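PDB 3BW2: 2-nitropropane dioxygenase from Streptomyces ansochromogenes, which uses FMN and molecular oxygen to oxidise nitroalkanes, and probably acts as a nitronate monooxygenase that detoxifies propionate 3-nitronate. Local coordinates for residues 84-89 against 98-103; 239-244 against 254-259. All coordinates share one frame; numbering follows the deposited sequence.

Contact 1: residues 84-89 against 98-103; sequences VYAHQL and TELGDP
Ala86 and Leu100 form the nearest backbone pair, with CA atoms 7.5 Å apart, where the extended chain of 98-103 passes the last turn of helix 81-88. Leu100 is the whole contribution of its segment. Its CB points toward 84-89, and CG sits anti to the carbonyl carbon (chi1 -63°). The CD1 methyl leads. Leu100 CD1 lies 3.4 Å from the backbone oxygen Ala86 O and 4.1 Å from Ala86 CB. Leu100 CD1 also lies 4.0 Å from Leu89 CB. The second methyl follows: Leu100 CD2 is 4.1 Å from Leu89 CB. Leu89 is thus met near its base, by both branches of the fork.

Ala86 O is not a bare acceptor at this spot. Leu89 N donates to Ala86 O at 3.0 Å, a three-residue step of the kind seen in a 3-10 turn. The Leu100 methyl packs against an oxygen that already has this donor; the side-chain contacts are apolar. Helix 296-311 covers the same patch. Leu300 touches both Ala86 and Leu89, and its backbone is hydrogen-bonded to that of Gly101. Leu304 meets Leu100. Leu89 also touches Phe282 and His286 of helix 281-286.

The contact belongs to the long excursion between strand 65-70 and helix 111-120 of the TIM barrel. Here the chain leaves helix 90-95 and folds back on helix 81-88, as an elaborated beta-to-alpha connection that lies away from the flavin.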
ATOM      1  N   VAL A  84      15.576  10.953  26.516  1.00 27.60           N
ATOM      2  CA  VAL A  84      14.298  11.650  26.590  1.00 27.11           C
ATOM      3  C   VAL A  84      13.115  10.687  26.522  1.00 26.57           C
ATOM      4  O   VAL A  84      12.136  10.843  27.251  1.00 26.80           O
ATOM      5  CB  VAL A  84      14.163  12.686  25.453  1.00 25.92           C
ATOM      6  CG1 VAL A  84      12.746  13.250  25.415  1.00 27.66           C
ATOM      7  CG2 VAL A  84      15.156  13.808  25.665  1.00 27.89           C
ATOM      8  N   TYR A  85      13.206   9.693  25.643  1.00 25.77           N
ATOM      9  CA  TYR A  85      12.130   8.722  25.498  1.00 24.41           C
ATOM     10  C   TYR A  85      12.019   7.887  26.766  1.00 24.69           C
ATOM     11  O   TYR A  85      10.917   7.615  27.245  1.00 24.16           O
ATOM     12  CB  TYR A  85      12.392   7.815  24.292  1.00 23.14           C
ATOM     13  CG  TYR A  85      11.182   7.027  23.848  1.00 22.39           C
ATOM     14  CD1 TYR A  85       9.970   7.667  23.586  1.00 23.07           C
ATOM     15  CD2 TYR A  85      11.252   5.645  23.662  1.00 22.12           C
ATOM     16  CE1 TYR A  85       8.856   6.955  23.149  1.00 22.77           C
ATOM     17  CE2 TYR A  85      10.145   4.920  23.223  1.00 23.48           C
ATOM     18  CZ  TYR A  85       8.950   5.582  22.968  1.00 22.59           C
ATOM     19  OH  TYR A  85       7.858   4.880  22.516  1.00 20.95           O
ATOM     20  N   ALA A  86      13.165   7.488  27.310  1.00 23.84           N
ATOM     21  CA  ALA A  86      13.193   6.697  28.535  1.00 26.16           C
ATOM     22  C   ALA A  86      12.449   7.461  29.624  1.00 27.16           C
ATOM     23  O   ALA A  86      11.632   6.900  30.358  1.00 27.95           O
ATOM     24  CB  ALA A  86      14.630   6.449  28.962  1.00 25.06           C
ATOM     25  N   HIS A  87      12.743   8.752  29.719  1.00 27.73           N
ATOM     26  CA  HIS A  87      12.107   9.617  30.702  1.00 29.37           C
ATOM     27  C   HIS A  87      10.590   9.586  30.524  1.00 29.17           C
ATOM     28  O   HIS A  87       9.841   9.432  31.490  1.00 28.74           O
ATOM     29  CB  HIS A  87      12.622  11.049  30.533  1.00 30.23           C
ATOM     30  CG  HIS A  87      11.949  12.046  31.424  1.00 33.46           C
ATOM     31  ND1 HIS A  87      12.030  11.992  32.799  1.00 34.20           N
ATOM     32  CD2 HIS A  87      11.192  13.131  31.135  1.00 34.29           C
ATOM     33  CE1 HIS A  87      11.353  13.002  33.318  1.00 34.91           C
ATOM     34  NE2 HIS A  87      10.835  13.708  32.330  1.00 36.55           N
ATOM     35  N   GLN A  88      10.146   9.721  29.279  1.00 28.79           N
ATOM     36  CA  GLN A  88       8.723   9.722  28.964  1.00 29.50           C
ATOM     37  C   GLN A  88       8.052   8.387  29.270  1.00 28.30           C
ATOM     38  O   GLN A  88       6.826   8.306  29.331  1.00 28.70           O
ATOM     39  CB  GLN A  88       8.520  10.082  27.492  1.00 30.17           C
ATOM     40  CG  GLN A  88       9.164  11.406  27.102  1.00 33.56           C
ATOM     41  CD  GLN A  88       9.085  11.681  25.615  1.00 35.90           C
ATOM     42  OE1 GLN A  88       9.386  10.812  24.795  1.00 37.38           O
ATOM     43  NE2 GLN A  88       8.691  12.900  25.257  1.00 34.63           N
ATOM     44  N   LEU A  89       8.853   7.343  29.461  1.00 27.22           N
ATOM     45  CA  LEU A  89       8.315   6.018  29.767  1.00 25.62           C
ATOM     46  C   LEU A  89       8.316   5.722  31.267  1.00 25.08           C
ATOM     47  O   LEU A  89       7.932   4.628  31.684  1.00 24.37           O
ATOM     48  CB  LEU A  89       9.121   4.934  29.042  1.00 25.08           C
ATOM     49  CG  LEU A  89       9.038   4.903  27.514  1.00 26.31           C
ATOM     50  CD1 LEU A  89       9.962   3.821  26.972  1.00 25.72           C
ATOM     51  CD2 LEU A  89       7.599   4.644  27.082  1.00 24.20           C
ATOM     52  N   THR A  98       8.010  -2.227  36.883  1.00 33.50           N
ATOM     53  CA  THR A  98       9.223  -2.854  36.391  1.00 34.48           C
ATOM     54  C   THR A  98      10.168  -1.781  35.869  1.00 34.68           C
ATOM     55  O   THR A  98       9.738  -0.691  35.491  1.00 36.15           O
ATOM     56  CB  THR A  98       8.903  -3.857  35.268  1.00 35.03           C
ATOM     57  OG1 THR A  98      10.107  -4.504  34.843  1.00 36.40           O
ATOM     58  CG2 THR A  98       8.271  -3.143  34.086  1.00 35.47           C
ATOM     59  N   GLU A  99      11.456  -2.093  35.860  1.00 34.29           N
ATOM     60  CA  GLU A  99      12.478  -1.164  35.390  1.00 34.69           C
ATOM     61  C   GLU A  99      12.611  -1.224  33.872  1.00 31.93           C
ATOM     62  O   GLU A  99      12.410  -2.276  33.270  1.00 31.53           O
ATOM     63  CB  GLU A  99      13.829  -1.521  36.016  1.00 37.59           C
ATOM     64  CG  GLU A  99      13.900  -1.331  37.515  1.00 43.46           C
ATOM     65  CD  GLU A  99      14.289   0.081  37.889  1.00 47.66           C
ATOM     66  OE1 GLU A  99      15.406   0.498  37.517  1.00 51.46           O
ATOM     67  OE2 GLU A  99      13.485   0.774  38.549  1.00 50.42           O
ATOM     68  N   LEU A 100      12.951  -0.099  33.254  1.00 29.93           N
ATOM     69  CA  LEU A 100      13.137  -0.082  31.810  1.00 28.21           C
ATOM     70  C   LEU A 100      14.411  -0.876  31.548  1.00 28.00           C
ATOM     71  O   LEU A 100      15.288  -0.934  32.408  1.00 28.34           O
ATOM     72  CB  LEU A 100      13.289   1.354  31.302  1.00 25.99           C
ATOM     73  CG  LEU A 100      12.072   2.270  31.499  1.00 26.37           C
ATOM     74  CD1 LEU A 100      12.378   3.656  30.944  1.00 21.73           C
ATOM     75  CD2 LEU A 100      10.851   1.666  30.800  1.00 22.57           C
ATOM     76  N   GLY A 101      14.505  -1.503  30.380  1.00 27.91           N
ATOM     77  CA  GLY A 101      15.690  -2.282  30.066  1.00 28.27           C
ATOM     78  C   GLY A 101      16.868  -1.393  29.713  1.00 28.99           C
ATOM     79  O   GLY A 101      16.701  -0.194  29.492  1.00 29.69           O
ATOM     80  N   ASP A 102      18.062  -1.973  29.663  1.00 30.29           N
ATOM     81  CA  ASP A 102      19.260  -1.211  29.319  1.00 30.58           C
ATOM     82  C   ASP A 102      19.233  -0.958  27.814  1.00 29.89           C
ATOM     83  O   ASP A 102      19.232  -1.901  27.026  1.00 29.98           O
ATOM     84  CB  ASP A 102      20.517  -2.008  29.675  1.00 30.96           C
ATOM     85  CG  ASP A 102      21.786  -1.189  29.533  1.00 31.73           C
ATOM     86  OD1 ASP A 102      21.849  -0.324  28.634  1.00 29.87           O
ATOM     87  OD2 ASP A 102      22.731  -1.418  30.316  1.00 34.17           O
ATOM     88  N   PRO A 103      19.218   0.317  27.396  1.00 30.01           N
ATOM     89  CA  PRO A 103      19.191   0.641  25.967  1.00 32.41           C
ATOM     90  C   PRO A 103      20.409   0.130  25.214  1.00 35.76           C
ATOM     91  O   PRO A 103      20.361  -0.070  24.001  1.00 35.11           O
ATOM     92  CB  PRO A 103      19.104   2.165  25.962  1.00 32.09           C
ATOM     93  CG  PRO A 103      19.848   2.542  27.207  1.00 31.00           C
ATOM     94  CD  PRO A 103      19.318   1.542  28.208  1.00 29.55           C
TER

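Contact 2: residues 239-244 against 254-259; sequences AFLATD and RALTDP
Leu256 meets Leu241 and Ala242 with the two methyls of its fork. Its CB leaves the backbone toward segment 239-244, but neither CB nor CG comes within contact distance of it. CG lies anti to the carbonyl carbon (chi1 -59°), and this carries the fork across. The CD1 branch goes to Ala242: Leu256 CD1 is 3.8 Å from Ala242 CB. The CD2 branch goes to Leu241, with Leu256 CD2 4.3 Å from Leu241 CD2. Leu241 CD2 lies almost equally close to both methyls, 4.4 Å from Leu256 CD1. All three residues are buried.

Both backbones bend near the contact. Leu256 is the second residue of a type I turn that runs from Ala255 to Asp258, closed by Asp258 N to Ala255 O at 3.0 Å. On the other segment, Phe240 O takes two bonds from Thr243. One runs from Thr243 N to Phe240 O at 3.1 Å. The other, from Thr243 OG1 to Phe240 O at 2.7 Å, arrives 15° out of the carbonyl plane. These bonds hold the turn that contains Ala242. Leu241 O is bound in turn by the hydroxyl of Ser246.

Leu241 also touches the bound FMN, and Leu256 lies about 4 Å, side chain to side chain, from the FMN-binding residue Thr238. Leu256 probably acts as a second-shell residue, since it packs on Leu241, which touches FMN. The side chains meet through methyls alone, consistent with van der Waals support of Leu241; the contact itself puts no charge or polar side chain beside the cofactor.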
ATOM      1  N   ALA A 239      -1.343 -13.875   8.876  1.00 15.97           N
ATOM      2  CA  ALA A 239      -2.263 -14.980   8.628  1.00 17.35           C
ATOM      3  C   ALA A 239      -1.906 -16.203   9.486  1.00 18.10           C
ATOM      4  O   ALA A 239      -2.789 -16.919   9.948  1.00 16.49           O
ATOM      5  CB  ALA A 239      -2.258 -15.351   7.146  1.00 16.24           C
ATOM      6  N   PHE A 240      -0.613 -16.434   9.709  1.00 16.06           N
ATOM      7  CA  PHE A 240      -0.189 -17.576  10.523  1.00 18.70           C
ATOM      8  C   PHE A 240      -0.092 -17.250  12.014  1.00 18.70           C
ATOM      9  O   PHE A 240      -0.092 -18.149  12.853  1.00 17.53           O
ATOM     10  CB  PHE A 240       1.154 -18.111  10.021  1.00 16.99           C
ATOM     11  CG  PHE A 240       1.039 -18.930   8.771  1.00 19.42           C
ATOM     12  CD1 PHE A 240       0.491 -20.209   8.816  1.00 19.42           C
ATOM     13  CD2 PHE A 240       1.432 -18.411   7.544  1.00 19.21           C
ATOM     14  CE1 PHE A 240       0.333 -20.963   7.655  1.00 19.02           C
ATOM     15  CE2 PHE A 240       1.279 -19.154   6.374  1.00 20.25           C
ATOM     16  CZ  PHE A 240       0.725 -20.438   6.433  1.00 19.75           C
ATOM     17  N   LEU A 241      -0.019 -15.963  12.334  1.00 19.51           N
ATOM     18  CA  LEU A 241       0.075 -15.505  13.723  1.00 21.41           C
ATOM     19  C   LEU A 241      -1.149 -15.968  14.502  1.00 20.03           C
ATOM     20  O   LEU A 241      -1.074 -16.275  15.694  1.00 17.47           O
ATOM     21  CB  LEU A 241       0.153 -13.973  13.753  1.00 22.01           C
ATOM     22  CG  LEU A 241       0.330 -13.236  15.084  1.00 24.38           C
ATOM     23  CD1 LEU A 241       1.642 -13.631  15.725  1.00 24.44           C
ATOM     24  CD2 LEU A 241       0.327 -11.737  14.828  1.00 26.08           C
ATOM     25  N   ALA A 242      -2.270 -16.033  13.796  1.00 21.28           N
ATOM     26  CA  ALA A 242      -3.552 -16.419  14.374  1.00 22.74           C
ATOM     27  C   ALA A 242      -3.817 -17.924  14.487  1.00 22.54           C
ATOM     28  O   ALA A 242      -4.812 -18.325  15.098  1.00 23.23           O
ATOM     29  CB  ALA A 242      -4.678 -15.761  13.570  1.00 24.23           C
ATOM     30  N   THR A 243      -2.949 -18.752  13.907  1.00 21.14           N
ATOM     31  CA  THR A 243      -3.148 -20.201  13.950  1.00 19.02           C
ATOM     32  C   THR A 243      -2.823 -20.803  15.313  1.00 18.62           C
ATOM     33  O   THR A 243      -2.125 -20.195  16.127  1.00 18.98           O
ATOM     34  CB  THR A 243      -2.317 -20.931  12.848  1.00 18.69           C
ATOM     35  OG1 THR A 243      -0.917 -20.718  13.060  1.00 17.10           O
ATOM     36  CG2 THR A 243      -2.692 -20.415  11.471  1.00 17.03           C
ATOM     37  N   ASP A 244      -3.328 -22.006  15.560  1.00 18.58           N
ATOM     38  CA  ASP A 244      -3.109 -22.670  16.839  1.00 20.16           C
ATOM     39  C   ASP A 244      -1.645 -22.923  17.184  1.00 20.06           C
ATOM     40  O   ASP A 244      -1.254 -22.755  18.333  1.00 21.42           O
ATOM     41  CB  ASP A 244      -3.898 -23.984  16.896  1.00 20.50           C
ATOM     42  CG  ASP A 244      -5.401 -23.763  16.805  1.00 22.03           C
ATOM     43  OD1 ASP A 244      -5.854 -22.666  17.185  1.00 23.34           O
ATOM     44  OD2 ASP A 244      -6.134 -24.679  16.370  1.00 20.32           O
ATOM     45  N   ARG A 254      -6.179 -12.470  20.015  1.00 18.33           N
ATOM     46  CA  ARG A 254      -7.532 -11.944  20.180  1.00 18.54           C
ATOM     47  C   ARG A 254      -7.711 -10.552  19.579  1.00 18.61           C
ATOM     48  O   ARG A 254      -8.755 -10.244  19.005  1.00 17.08           O
ATOM     49  CB  ARG A 254      -7.909 -11.920  21.669  1.00 17.63           C
ATOM     50  CG  ARG A 254      -8.123 -13.311  22.277  1.00 21.28           C
ATOM     51  CD  ARG A 254      -8.793 -13.257  23.652  1.00 18.08           C
ATOM     52  NE  ARG A 254      -7.890 -12.827  24.716  1.00 20.75           N
ATOM     53  CZ  ARG A 254      -7.017 -13.625  25.328  1.00 20.20           C
ATOM     54  NH1 ARG A 254      -6.921 -14.902  24.984  1.00 21.71           N
ATOM     55  NH2 ARG A 254      -6.241 -13.147  26.289  1.00 20.43           N
ATOM     56  N   ALA A 255      -6.683  -9.723  19.700  1.00 18.53           N
ATOM     57  CA  ALA A 255      -6.731  -8.358  19.192  1.00 20.06           C
ATOM     58  C   ALA A 255      -6.924  -8.255  17.680  1.00 18.68           C
ATOM     59  O   ALA A 255      -7.592  -7.340  17.200  1.00 19.10           O
ATOM     60  CB  ALA A 255      -5.457  -7.608  19.610  1.00 19.25           C
ATOM     61  N   LEU A 256      -6.348  -9.195  16.938  1.00 19.90           N
ATOM     62  CA  LEU A 256      -6.433  -9.197  15.475  1.00 20.97           C
ATOM     63  C   LEU A 256      -7.836  -8.994  14.914  1.00 21.92           C
ATOM     64  O   LEU A 256      -8.015  -8.283  13.929  1.00 21.74           O
ATOM     65  CB  LEU A 256      -5.864 -10.504  14.911  1.00 19.40           C
ATOM     66  CG  LEU A 256      -4.404 -10.853  15.222  1.00 19.86           C
ATOM     67  CD1 LEU A 256      -4.042 -12.146  14.501  1.00 21.52           C
ATOM     68  CD2 LEU A 256      -3.477  -9.728  14.779  1.00 18.63           C
ATOM     69  N   THR A 257      -8.831  -9.621  15.530  1.00 23.34           N
ATOM     70  CA  THR A 257     -10.200  -9.499  15.048  1.00 24.21           C
ATOM     71  C   THR A 257     -11.103  -8.686  15.969  1.00 26.98           C
ATOM     72  O   THR A 257     -12.311  -8.587  15.735  1.00 26.90           O
ATOM     73  CB  THR A 257     -10.824 -10.884  14.836  1.00 24.04           C
ATOM     74  OG1 THR A 257     -10.766 -11.625  16.058  1.00 25.62           O
ATOM     75  CG2 THR A 257     -10.067 -11.643  13.751  1.00 23.24           C
ATOM     76  N   ASP A 258     -10.515  -8.100  17.008  1.00 28.00           N
ATOM     77  CA  ASP A 258     -11.265  -7.290  17.965  1.00 29.39           C
ATOM     78  C   ASP A 258     -11.583  -5.920  17.368  1.00 31.00           C
ATOM     79  O   ASP A 258     -10.677  -5.151  17.051  1.00 30.31           O
ATOM     80  CB  ASP A 258     -10.448  -7.100  19.244  1.00 29.36           C
ATOM     81  CG  ASP A 258     -11.194  -6.307  20.300  1.00 31.19           C
ATOM     82  OD1 ASP A 258     -12.155  -5.587  19.946  1.00 32.81           O
ATOM     83  OD2 ASP A 258     -10.811  -6.395  21.483  1.00 28.75           O
ATOM     84  N   PRO A 259     -12.879  -5.595  17.214  1.00 32.58           N
ATOM     85  CA  PRO A 259     -13.308  -4.310  16.653  1.00 33.82           C
ATOM     86  C   PRO A 259     -12.665  -3.111  17.346  1.00 34.72           C
ATOM     87  O   PRO A 259     -12.531  -2.042  16.752  1.00 36.69           O
ATOM     88  CB  PRO A 259     -14.823  -4.340  16.841  1.00 35.53           C
ATOM     89  CG  PRO A 259     -15.140  -5.792  16.694  1.00 35.07           C
ATOM     90  CD  PRO A 259     -14.045  -6.445  17.516  1.00 33.67           C
TER

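Contact 1 and contact 2 belong to different parts of one TIM barrel. Their centres are 29 Å apart, and their nearest atoms about 18 Å, so they do not touch. Both follow a barrel strand linked to the flavin. Contact 1 comes after strand 65-70, which carries the FMN-binding Asn68. Contact 2 comes after the last barrel strand, 233-236, which carries Gln235. Contact 2 is buried and contact 1 partly buried; their centres lie 16 Å and 25 Å from the chain centre. Only contact 2 reaches the cofactor, with the Leu241 side chain about 4 Å from FMN.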